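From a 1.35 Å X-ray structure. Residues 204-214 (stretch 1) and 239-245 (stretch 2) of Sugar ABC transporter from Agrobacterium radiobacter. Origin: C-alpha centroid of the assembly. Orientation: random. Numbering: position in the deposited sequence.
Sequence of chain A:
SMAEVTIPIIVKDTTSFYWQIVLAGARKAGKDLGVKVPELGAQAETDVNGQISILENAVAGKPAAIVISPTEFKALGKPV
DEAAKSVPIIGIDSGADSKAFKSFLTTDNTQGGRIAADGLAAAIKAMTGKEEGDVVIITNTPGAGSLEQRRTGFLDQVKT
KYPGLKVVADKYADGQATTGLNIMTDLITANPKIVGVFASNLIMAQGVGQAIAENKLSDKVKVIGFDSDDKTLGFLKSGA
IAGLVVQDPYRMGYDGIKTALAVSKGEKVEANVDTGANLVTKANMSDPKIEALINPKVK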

# COMPACT_ATOMS: atom_id res chain seq x y z
N MET A 204 -4.04 2.82 8.07
CA MET A 204 -3.41 3.18 9.33
C MET A 204 -3.05 4.66 9.42
O MET A 204 -3.17 5.29 10.49
CB MET A 204 -2.19 2.29 9.62
CG MET A 204 -2.50 0.82 9.89
SD MET A 204 -3.59 0.50 11.35
CE MET A 204 -5.22 0.48 10.58
N ALA A 205 -2.62 5.25 8.31
CA ALA A 205 -2.42 6.71 8.30
C ALA A 205 -3.68 7.51 8.65
O ALA A 205 -3.63 8.47 9.40
CB ALA A 205 -1.89 7.14 6.95
N GLN A 206 -4.81 7.07 8.12
CA GLN A 206 -6.10 7.72 8.46
C GLN A 206 -6.35 7.65 9.95
O GLN A 206 -6.64 8.65 10.58
CB GLN A 206 -7.25 7.03 7.71
CG GLN A 206 -7.24 7.20 6.20
CD GLN A 206 -8.16 6.22 5.48
OE1 GLN A 206 -8.52 5.15 6.01
NE2 GLN A 206 -8.57 6.58 4.28
N GLY A 207 -6.33 6.45 10.50
CA GLY A 207 -6.62 6.25 11.91
C GLY A 207 -5.63 6.85 12.89
O GLY A 207 -6.01 7.48 13.88
N VAL A 208 -4.35 6.66 12.62
CA VAL A 208 -3.30 7.22 13.49
C VAL A 208 -3.29 8.76 13.39
O VAL A 208 -3.20 9.46 14.42
CB VAL A 208 -1.92 6.64 13.12
CG1 VAL A 208 -0.79 7.35 13.86
CG2 VAL A 208 -1.94 5.16 13.43
N GLY A 209 -3.38 9.28 12.17
CA GLY A 209 -3.45 10.71 11.99
C GLY A 209 -4.63 11.29 12.75
O GLY A 209 -4.50 12.36 13.39
N GLN A 210 -5.77 10.61 12.66
CA GLN A 210 -7.01 11.05 13.35
C GLN A 210 -6.76 11.13 14.86
O GLN A 210 -7.14 12.08 15.52
CB GLN A 210 -8.19 10.15 13.03
CG GLN A 210 -9.57 10.66 13.46
CD GLN A 210 -10.09 11.83 12.64
OE1 GLN A 210 -10.11 11.78 11.41
NE2 GLN A 210 -10.55 12.85 13.32
N ALA A 211 -6.10 10.12 15.42
CA ALA A 211 -5.79 10.12 16.86
C ALA A 211 -4.91 11.31 17.28
O ALA A 211 -5.14 11.98 18.32
CB ALA A 211 -5.08 8.81 17.25
N ILE A 212 -3.88 11.57 16.47
CA ILE A 212 -3.00 12.70 16.74
C ILE A 212 -3.72 14.05 16.58
O ILE A 212 -3.58 14.92 17.45
CB ILE A 212 -1.75 12.62 15.84
CG1 ILE A 212 -0.93 11.34 16.18
CG2 ILE A 212 -0.86 13.85 16.01
CD1 ILE A 212 -0.68 11.05 17.65
N ALA A 213 -4.50 14.21 15.51
CA ALA A 213 -5.28 15.46 15.26
C ALA A 213 -6.27 15.72 16.41
O ALA A 213 -6.34 16.85 16.97
CB ALA A 213 -6.06 15.36 13.95
N GLU A 214 -7.05 14.70 16.77
CA GLU A 214 -8.14 14.87 17.74
C GLU A 214 -7.64 15.19 19.12
O GLU A 214 -8.28 15.87 19.89
CB GLU A 214 -9.03 13.63 17.79
CG GLU A 214 -9.90 13.42 16.54
CD GLU A 214 -10.68 12.11 16.59
OE1 GLU A 214 -10.38 11.24 17.46
OE2 GLU A 214 -11.58 11.96 15.72
N GLY A 239 -0.38 19.36 10.16
CA GLY A 239 0.74 18.94 10.97
C GLY A 239 0.50 17.67 11.76
O GLY A 239 1.40 17.17 12.41
N ALA A 240 -0.72 17.13 11.70
CA ALA A 240 -0.99 15.84 12.40
C ALA A 240 -0.23 14.66 11.84
O ALA A 240 0.00 13.71 12.55
CB ALA A 240 -2.47 15.51 12.44
N ILE A 241 0.12 14.74 10.56
CA ILE A 241 1.01 13.79 9.90
C ILE A 241 2.23 14.57 9.43
O ILE A 241 2.10 15.67 8.90
CB ILE A 241 0.34 13.00 8.76
CG1 ILE A 241 -0.67 12.03 9.35
CG2 ILE A 241 1.41 12.27 7.93
CD1 ILE A 241 -1.42 11.18 8.34
N ALA A 242 3.44 14.02 9.64
CA ALA A 242 4.69 14.66 9.27
C ALA A 242 5.13 14.34 7.85
O ALA A 242 5.85 15.14 7.20
CB ALA A 242 5.79 14.26 10.25
N GLY A 243 4.73 13.17 7.37
CA GLY A 243 5.11 12.73 6.03
C GLY A 243 4.27 11.58 5.60
O GLY A 243 3.80 10.82 6.45
N LEU A 244 4.11 11.45 4.28
CA LEU A 244 3.43 10.31 3.67
C LEU A 244 4.27 9.76 2.56
O LEU A 244 4.66 10.51 1.64
CB LEU A 244 2.10 10.75 3.04
CG LEU A 244 1.03 11.23 4.02
CD1 LEU A 244 -0.08 11.98 3.29
CD2 LEU A 244 0.45 10.10 4.86
N VAL A 245 4.56 8.45 2.62
CA VAL A 245 5.22 7.78 1.47
C VAL A 245 4.16 7.44 0.44
O VAL A 245 3.27 6.63 0.70
CB VAL A 245 6.00 6.53 1.87
CG1 VAL A 245 6.75 5.95 0.66
CG2 VAL A 245 6.99 6.84 3.01

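The contact between helix 204-214 and the segment 239-245 is wholly apolar in its side chains: no hydrogen bond crosses it, and the two stretches together bury 228 Å². The helix keeps its own backbone bonds, among them Gly209 N to Ala205 O (2.9 Å) and Ala213 N to Gly209 O (2.8 Å), so Ala205 O and Gly209 O, which meet stretch 2, each already accept a backbone hydrogen bond, and their neighbours across the contact are carbon atoms.

Ala240 gives up the most area. Its CA-to-CB bond points toward the helix, and CB lies 3.9 Å from both Gly209 O and Ala213 CB. The CA atoms of Ala213 and Ala240 are 5.2 Å apart, an approach to which two methyl side chains are well suited. Ile212, with chi1 at -64° and chi2 at -46° (both m), also starts toward stretch 2, but its end leads away. The branch methyl CG2 therefore makes the contact, 3.6 Å from Ala240 O and 4.3 Å from Ala240 CB, while CD1 extends elsewhere.

Ile241 behaves in the reverse manner. Its CA-to-CB bond runs sideways, yet chi1 at -69° (m) and chi2 at 180° (t) extend the chain so that CD1 reaches 3.7 Å from Ala205 O and 4.3 Å from Ala205 CB. On the way, CG1 passes 4.1 Å from Gly209 CA. The absence of a side chain at Gly209 matters here: an ideal CB would fall 3.0 Å from Ile241 CD1, a tight fit, and would clash with Ala205 O at 2.8 Å.

Leu244 repeats the pattern on a smaller scale. Its CA-to-CB bond is sideways, but with chi1 at -66° (m) and chi2 at 165° (t) its end comes nearer, placing CD2 4.3 Å from Ala205 CB. That one methyl of Ala205 thus meets the ends of both longer side chains.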